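Local coordinates for protein serine proteinase inhibitor A (Sagittaria sagittifolia, PDB 3E8L) that inhibits serine proteinases, probably through two reactive sites that let it block trypsin and chymotrypsin at once and kallikrein weakly, at residues V19-G24 against A73-V78; F69-T74 against S83-S88. The protein carries 2 engineered substitutions. All blocks are in the same frame, centred on the assembly; numbering follows the deposited sequence.

Contact 1 of 2, residues V19-G24 against A73-V78; sequences VQLNLG and ATSQPV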
ATOM      1  N   VAL A  19      18.597  -7.880   0.933  1.00 26.22           N
ATOM      2  CA  VAL A  19      17.245  -8.274   0.611  1.00 26.24           C
ATOM      3  C   VAL A  19      16.813  -7.546  -0.656  1.00 26.76           C
ATOM      4  O   VAL A  19      16.787  -6.310  -0.719  1.00 26.61           O
ATOM      5  CB  VAL A  19      16.306  -7.992   1.787  1.00 26.31           C
ATOM      6  CG1 VAL A  19      14.838  -8.196   1.369  1.00 25.76           C
ATOM      7  CG2 VAL A  19      16.679  -8.888   2.975  1.00 25.30           C
ATOM      8  N   GLN A  20      16.483  -8.320  -1.675  1.00 27.20           N
ATOM      9  CA  GLN A  20      16.115  -7.728  -2.960  1.00 27.99           C
ATOM     10  C   GLN A  20      14.646  -7.346  -3.046  1.00 28.32           C
ATOM     11  O   GLN A  20      13.771  -8.052  -2.532  1.00 28.66           O
ATOM     12  CB  GLN A  20      16.516  -8.651  -4.105  1.00 27.84           C
ATOM     13  CG  GLN A  20      18.030  -8.755  -4.259  1.00 28.60           C
ATOM     14  CD  GLN A  20      18.421  -9.945  -5.060  1.00 29.06           C
ATOM     15  OE1 GLN A  20      17.878 -10.189  -6.137  1.00 30.66           O
ATOM     16  NE2 GLN A  20      19.378 -10.696  -4.556  1.00 29.64           N
ATOM     17  N   LEU A  21      14.392  -6.212  -3.688  1.00 28.62           N
ATOM     18  CA  LEU A  21      13.034  -5.768  -3.956  1.00 29.10           C
ATOM     19  C   LEU A  21      12.437  -6.386  -5.218  1.00 29.24           C
ATOM     20  O   LEU A  21      13.147  -6.817  -6.139  1.00 28.69           O
ATOM     21  CB  LEU A  21      12.984  -4.243  -4.089  1.00 29.34           C
ATOM     22  CG  LEU A  21      12.949  -3.309  -2.876  1.00 29.14           C
ATOM     23  CD1 LEU A  21      12.581  -3.988  -1.559  1.00 29.96           C
ATOM     24  CD2 LEU A  21      14.209  -2.571  -2.753  1.00 29.37           C
ATOM     25  N   ASN A  22      11.113  -6.398  -5.255  1.00 29.68           N
ATOM     26  CA  ASN A  22      10.392  -6.805  -6.443  1.00 30.12           C
ATOM     27  C   ASN A  22      10.270  -5.663  -7.455  1.00 30.74           C
ATOM     28  O   ASN A  22       9.504  -4.723  -7.264  1.00 30.37           O
ATOM     29  CB  ASN A  22       9.016  -7.348  -6.071  1.00 30.27           C
ATOM     30  CG  ASN A  22       8.085  -7.403  -7.260  1.00 30.36           C
ATOM     31  OD1 ASN A  22       8.537  -7.457  -8.403  1.00 31.77           O
ATOM     32  ND2 ASN A  22       6.788  -7.388  -7.003  1.00 28.64           N
ATOM     33  N   LEU A  23      11.076  -5.752  -8.505  1.00 31.86           N
ATOM     34  CA  LEU A  23      11.132  -4.740  -9.544  1.00 32.83           C
ATOM     35  C   LEU A  23      10.693  -5.317 -10.876  1.00 33.25           C
ATOM     36  O   LEU A  23      11.139  -4.879 -11.928  1.00 33.31           O
ATOM     37  CB  LEU A  23      12.555  -4.196  -9.679  1.00 32.82           C
ATOM     38  CG  LEU A  23      12.935  -2.974  -8.851  1.00 32.95           C
ATOM     39  CD1 LEU A  23      12.808  -3.258  -7.374  1.00 32.90           C
ATOM     40  CD2 LEU A  23      14.337  -2.522  -9.192  1.00 32.05           C
ATOM     41  N   GLY A  24       9.819  -6.309 -10.827  1.00 34.15           N
ATOM     42  CA  GLY A  24       9.325  -6.926 -12.038  1.00 35.50           C
ATOM     43  C   GLY A  24       9.882  -8.313 -12.261  1.00 36.12           C
ATOM     44  O   GLY A  24      10.716  -8.795 -11.495  1.00 36.14           O
ATOM     45  N   ALA A  73       8.302   3.445  -8.083  1.00 25.73           N
ATOM     46  CA  ALA A  73       9.269   3.538  -9.166  1.00 26.33           C
ATOM     47  C   ALA A  73      10.495   4.376  -8.772  1.00 26.65           C
ATOM     48  O   ALA A  73      10.436   5.209  -7.871  1.00 25.74           O
ATOM     49  CB  ALA A  73       8.588   4.003 -10.437  1.00 26.10           C
ATOM     50  N   THR A  74      11.597   4.142  -9.474  1.00 27.07           N
ATOM     51  CA  THR A  74      12.861   4.845  -9.265  1.00 27.53           C
ATOM     52  C   THR A  74      13.694   4.318  -8.114  1.00 27.65           C
ATOM     53  O   THR A  74      14.851   4.684  -7.967  1.00 27.70           O
ATOM     54  CB  THR A  74      12.673   6.369  -9.102  1.00 27.39           C
ATOM     55  OG1 THR A  74      12.250   6.673  -7.772  1.00 27.13           O
ATOM     56  CG2 THR A  74      11.683   6.911 -10.104  1.00 27.14           C
ATOM     57  N   SER A  75      13.102   3.456  -7.300  1.00 28.36           N
ATOM     58  CA  SER A  75      13.816   2.882  -6.170  1.00 29.38           C
ATOM     59  C   SER A  75      14.954   1.989  -6.634  1.00 29.51           C
ATOM     60  O   SER A  75      14.843   1.303  -7.645  1.00 29.16           O
ATOM     61  CB  SER A  75      12.866   2.082  -5.284  1.00 28.92           C
ATOM     62  OG  SER A  75      13.542   1.567  -4.156  1.00 30.69           O
ATOM     63  N   GLN A  76      16.051   2.004  -5.889  1.00 29.55           N
ATOM     64  CA  GLN A  76      17.153   1.076  -6.148  1.00 29.92           C
ATOM     65  C   GLN A  76      16.681  -0.323  -5.724  1.00 29.40           C
ATOM     66  O   GLN A  76      15.750  -0.436  -4.939  1.00 28.73           O
ATOM     67  CB  GLN A  76      18.449   1.529  -5.450  1.00 30.59           C
ATOM     68  CG  GLN A  76      18.257   2.150  -4.076  1.00 31.57           C
ATOM     69  CD  GLN A  76      17.712   1.147  -3.127  1.00 34.16           C
ATOM     70  OE1 GLN A  76      16.581   1.275  -2.639  1.00 36.69           O
ATOM     71  NE2 GLN A  76      18.475   0.091  -2.902  1.00 34.98           N
ATOM     72  N   PRO A  77      17.277  -1.390  -6.284  1.00 29.53           N
ATOM     73  CA  PRO A  77      16.713  -2.756  -6.167  1.00 29.57           C
ATOM     74  C   PRO A  77      16.855  -3.469  -4.808  1.00 29.58           C
ATOM     75  O   PRO A  77      16.521  -4.651  -4.703  1.00 30.00           O
ATOM     76  CB  PRO A  77      17.498  -3.546  -7.237  1.00 29.76           C
ATOM     77  CG  PRO A  77      18.232  -2.515  -8.050  1.00 29.29           C
ATOM     78  CD  PRO A  77      18.472  -1.376  -7.139  1.00 29.22           C
ATOM     79  N   VAL A  78      17.328  -2.778  -3.781  1.00 29.08           N
ATOM     80  CA  VAL A  78      17.633  -3.440  -2.529  1.00 29.37           C
ATOM     81  C   VAL A  78      16.898  -2.760  -1.384  1.00 29.49           C
ATOM     82  O   VAL A  78      16.733  -1.551  -1.398  1.00 30.42           O
ATOM     83  CB  VAL A  78      19.183  -3.491  -2.303  1.00 29.49           C
ATOM     84  CG1 VAL A  78      19.645  -2.531  -1.228  1.00 28.53           C
ATOM     85  CG2 VAL A  78      19.613  -4.891  -1.981  1.00 29.57           C
TER

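Contact 2 of 2, residues F69-T74 against S83-S88; sequences FSASAT and SRYKFS. With SO4 (sulfate ion), chain I.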
ATOM      1  N   PHE A  69       8.690  -7.685  -1.518  1.00 25.13           N
ATOM      2  CA  PHE A  69       8.862  -6.332  -1.003  1.00 24.47           C
ATOM      3  C   PHE A  69       8.891  -5.361  -2.153  1.00 24.49           C
ATOM      4  O   PHE A  69       9.636  -5.538  -3.115  1.00 24.83           O
ATOM      5  CB  PHE A  69      10.149  -6.222  -0.189  1.00 24.47           C
ATOM      6  CG  PHE A  69      10.263  -7.255   0.893  1.00 24.34           C
ATOM      7  CD1 PHE A  69       9.340  -7.283   1.952  1.00 23.47           C
ATOM      8  CD2 PHE A  69      11.273  -8.218   0.846  1.00 23.12           C
ATOM      9  CE1 PHE A  69       9.431  -8.253   2.949  1.00 23.78           C
ATOM     10  CE2 PHE A  69      11.375  -9.187   1.844  1.00 22.95           C
ATOM     11  CZ  PHE A  69      10.448  -9.200   2.895  1.00 24.55           C
ATOM     12  N   SER A  70       8.068  -4.331  -2.085  1.00 24.35           N
ATOM     13  CA  SER A  70       8.037  -3.421  -3.211  1.00 23.96           C
ATOM     14  C   SER A  70       7.964  -1.961  -2.805  1.00 23.95           C
ATOM     15  O   SER A  70       7.692  -1.643  -1.649  1.00 24.94           O
ATOM     16  CB  SER A  70       6.960  -3.844  -4.211  1.00 23.44           C
ATOM     17  OG  SER A  70       5.687  -3.604  -3.701  1.00 23.74           O
ATOM     18  N   ALA A  71       8.245  -1.080  -3.754  1.00 24.14           N
ATOM     19  CA  ALA A  71       8.429   0.342  -3.482  1.00 24.37           C
ATOM     20  C   ALA A  71       8.028   1.125  -4.716  1.00 24.55           C
ATOM     21  O   ALA A  71       7.825   0.533  -5.769  1.00 24.90           O
ATOM     22  CB  ALA A  71       9.887   0.615  -3.135  1.00 23.98           C
ATOM     23  N   SER A  72       7.932   2.447  -4.610  1.00 24.72           N
ATOM     24  CA  SER A  72       7.597   3.254  -5.779  1.00 25.01           C
ATOM     25  C   SER A  72       8.683   3.209  -6.837  1.00 25.70           C
ATOM     26  O   SER A  72       9.868   3.026  -6.527  1.00 25.93           O
ATOM     27  CB  SER A  72       7.347   4.695  -5.389  1.00 24.94           C
ATOM     28  OG  SER A  72       6.039   4.819  -4.893  1.00 25.01           O
ATOM     29  N   ALA A  73       8.302   3.445  -8.083  1.00 25.73           N
ATOM     30  CA  ALA A  73       9.269   3.538  -9.166  1.00 26.33           C
ATOM     31  C   ALA A  73      10.495   4.376  -8.772  1.00 26.65           C
ATOM     32  O   ALA A  73      10.436   5.209  -7.871  1.00 25.74           O
ATOM     33  CB  ALA A  73       8.588   4.003 -10.437  1.00 26.10           C
ATOM     34  N   THR A  74      11.597   4.142  -9.474  1.00 27.07           N
ATOM     35  CA  THR A  74      12.861   4.845  -9.265  1.00 27.53           C
ATOM     36  C   THR A  74      13.694   4.318  -8.114  1.00 27.65           C
ATOM     37  O   THR A  74      14.851   4.684  -7.967  1.00 27.70           O
ATOM     38  CB  THR A  74      12.673   6.369  -9.102  1.00 27.39           C
ATOM     39  OG1 THR A  74      12.250   6.673  -7.772  1.00 27.13           O
ATOM     40  CG2 THR A  74      11.683   6.911 -10.104  1.00 27.14           C
ATOM     41  N   SER A  83      13.809   2.586   5.383  1.00 30.61           N
ATOM     42  CA  SER A  83      12.946   2.914   4.252  1.00 30.65           C
ATOM     43  C   SER A  83      11.638   2.168   4.374  1.00 30.61           C
ATOM     44  O   SER A  83      11.477   1.295   5.220  1.00 30.72           O
ATOM     45  CB  SER A  83      13.608   2.569   2.924  1.00 30.32           C
ATOM     46  OG  SER A  83      14.460   3.604   2.522  1.00 30.21           O
ATOM     47  N   ARG A  84      10.707   2.514   3.511  1.00 30.80           N
ATOM     48  CA  ARG A  84       9.359   1.974   3.603  1.00 31.15           C
ATOM     49  C   ARG A  84       8.956   1.166   2.379  1.00 30.59           C
ATOM     50  O   ARG A  84       9.185   1.574   1.240  1.00 30.44           O
ATOM     51  CB  ARG A  84       8.355   3.093   3.914  1.00 30.79           C
ATOM     52  CG  ARG A  84       8.239   3.312   5.400  1.00 32.35           C
ATOM     53  CD  ARG A  84       9.340   4.212   5.976  1.00 32.48           C
ATOM     54  NE  ARG A  84       8.944   5.568   5.683  1.00 34.75           N
ATOM     55  CZ  ARG A  84       8.707   6.507   6.574  1.00 35.24           C
ATOM     56  NH1 ARG A  84       8.899   6.286   7.864  1.00 35.13           N
ATOM     57  NH2 ARG A  84       8.298   7.682   6.141  1.00 36.46           N
ATOM     58  N   TYR A  85       8.364   0.013   2.644  1.00 30.67           N
ATOM     59  CA  TYR A  85       7.995  -0.919   1.599  1.00 30.81           C
ATOM     60  C   TYR A  85       6.645  -1.556   1.820  1.00 31.34           C
ATOM     61  O   TYR A  85       6.196  -1.734   2.959  1.00 31.24           O
ATOM     62  CB  TYR A  85       9.054  -1.998   1.482  1.00 30.39           C
ATOM     63  CG  TYR A  85      10.402  -1.401   1.266  1.00 29.56           C
ATOM     64  CD1 TYR A  85      10.755  -0.874   0.024  1.00 29.55           C
ATOM     65  CD2 TYR A  85      11.316  -1.331   2.305  1.00 29.00           C
ATOM     66  CE1 TYR A  85      12.007  -0.303  -0.176  1.00 30.90           C
ATOM     67  CE2 TYR A  85      12.558  -0.759   2.122  1.00 30.60           C
ATOM     68  CZ  TYR A  85      12.901  -0.245   0.887  1.00 31.29           C
ATOM     69  OH  TYR A  85      14.144   0.312   0.725  1.00 31.66           O
ATOM     70  N   LYS A  86       6.005  -1.889   0.702  1.00 31.71           N
ATOM     71  CA  LYS A  86       4.801  -2.706   0.682  1.00 31.60           C
ATOM     72  C   LYS A  86       5.236  -4.162   0.861  1.00 30.87           C
ATOM     73  O   LYS A  86       6.139  -4.628   0.156  1.00 31.16           O
ATOM     74  CB  LYS A  86       4.115  -2.495  -0.662  1.00 31.83           C
ATOM     75  CG  LYS A  86       2.836  -3.281  -0.931  1.00 33.99           C
ATOM     76  CD  LYS A  86       2.118  -2.573  -2.100  1.00 38.79           C
ATOM     77  CE  LYS A  86       1.276  -3.507  -2.946  1.00 42.03           C
ATOM     78  NZ  LYS A  86       1.093  -2.955  -4.320  1.00 43.05           N
ATOM     79  N   PHE A  87       4.624  -4.856   1.822  1.00 30.14           N
ATOM     80  CA  PHE A  87       4.867  -6.291   2.065  1.00 28.87           C
ATOM     81  C   PHE A  87       3.712  -7.084   1.462  1.00 28.00           C
ATOM     82  O   PHE A  87       2.558  -6.762   1.714  1.00 28.22           O
ATOM     83  CB  PHE A  87       4.927  -6.571   3.570  1.00 28.65           C
ATOM     84  CG  PHE A  87       6.230  -6.179   4.233  1.00 28.17           C
ATOM     85  CD1 PHE A  87       7.004  -5.115   3.751  1.00 26.60           C
ATOM     86  CD2 PHE A  87       6.666  -6.864   5.374  1.00 25.41           C
ATOM     87  CE1 PHE A  87       8.200  -4.759   4.391  1.00 25.83           C
ATOM     88  CE2 PHE A  87       7.843  -6.508   6.011  1.00 24.52           C
ATOM     89  CZ  PHE A  87       8.613  -5.467   5.523  1.00 24.30           C
ATOM     90  N   SER A  88       4.007  -8.122   0.683  1.00 26.92           N
ATOM     91  CA  SER A  88       2.958  -8.896   0.023  1.00 26.01           C
ATOM     92  C   SER A  88       3.290 -10.378   0.056  1.00 26.12           C
ATOM     93  O   SER A  88       4.354 -10.803  -0.394  1.00 26.07           O
ATOM     94  CB  SER A  88       2.771  -8.433  -1.419  1.00 26.23           C
ATOM     95  OG  SER A  88       2.219  -7.119  -1.483  1.00 25.44           O
TER
HETATM   96  S   SO4 I 183       3.476   0.218  -4.776  0.50 35.00           S
HETATM   97  O1  SO4 I 183       2.022   0.055  -4.855  0.50 35.00           O
HETATM   98  O2  SO4 I 183       4.139  -0.724  -5.675  0.50 35.00           O
HETATM   99  O3  SO4 I 183       3.846   1.597  -5.103  0.50 35.00           O
HETATM  100  O4  SO4 I 183       3.930  -0.074  -3.421  0.50 35.00           O

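Contact 1 of 2, residues V19-G24 against A73-V78
One backbone hydrogen bond ties these two loops together: L21 N donates to P77 O over 2.8 Å, and at 175° the N-H points almost straight at the oxygen. The donor sits above the carbonyl plane, 39° out of it. P77 O also receives a CA-H...O contact from Q20 CA at 3.6 Å; V78 CA makes another to V19 O at 3.5 Å. Q20 and V78 form a single bridge, and the V19-M79 backbone bond lies on the far side of this pair from L21-P77. Beside it, CG2 of V78 lies against V19 O.

The side chains close in on the proline. L23 crosses the P77 ring obliquely, its CD2 touching P77 CB at 3.9 Å. L21 points at the other loop; its CB lies 3.6 Å from P77 O, while CG, beside the backbone N, sends CD2 to Q76 O at 3.4 Å. In this Kunitz-type inhibitor of beta-trefoil fold, the bridge joins the loop leading to strand 30-34 to the one between strands 67-70 and 84-89.

Each loop is also shaped from within. Q76 folds back so that NE2 donates to V78 O at 2.8 Å, in the carbonyl plane and on a lone pair, a bond that spans P77. On the other loop N22 OD1 accepts from G24 N at 3.0 Å, an Asx turn with L23 at its middle. Further out, Q20 N is hydrogen-bonded to Y30 OH, and the backbone of V19 pairs with that of V11.

Contact 2 of 2, residues F69-T74 against S83-S88
S70 and K86 form an antiparallel hydrogen-bonded pair, with S70 N to K86 O at 3.0 Å and K86 N to S70 O at 2.9 Å, both donors lying in the carbonyl planes. This joins strand 67-70, the outermost strand, within this chain, of a four-stranded antiparallel sheet in the beta-trefoil, to strand 84-89, which pairs onward with strand 130-135. K86 stretches out with CG anti to its backbone N (chi1 179°), carrying NZ to O1 of a sulfate at 3.2 Å; that ion probably came from the crystallisation liquor. S70 OG lies on the same side of the sheet, against K86 CB.

F69 and F87, the neighbouring non-hydrogen-bonded pair, share the other side. Their rings meet edge-to-face, with centroids 4.8 Å apart and planes at 67°: the CD1-CE1 edge of F69 points into the face of F87, and CE1 stands 3.7 Å above that ring's plane, over its centre. F87 also meets the rings of W101 and F131, while F69 meets that of F181, so an alanine at F87 would lose the face that receives F69 and would probably loosen this aromatic cluster.

Past the paired residues, Y85 points toward the departing chain and its hydroxyl hydrogen-bonds to Q80 N. S70 O lies in plane at the edge of the tyrosine ring, where A71 CB packs 3.6 Å from Y85 CD1.

Overall arrangement
Contact 1 sits nearer the surface, joining two irregular loops by a single backbone bond and a partly exposed patch of leucine and proline; contact 2 is buried, with strands in register and an aromatic interior. Segments 69-74 and 73-78 share A73 and T74, so the chain that leaves the sheet of contact 2 goes on to meet 19-24 in contact 1. The two touch directly as well: N22 N probably hydrogen-bonds to F69 O at 2.7 Å, and V19 and L21 pack on F69. That phenylalanine therefore lies between the 19-24 loop and the ring of F87, linking loop packing to the sheet's aromatic side.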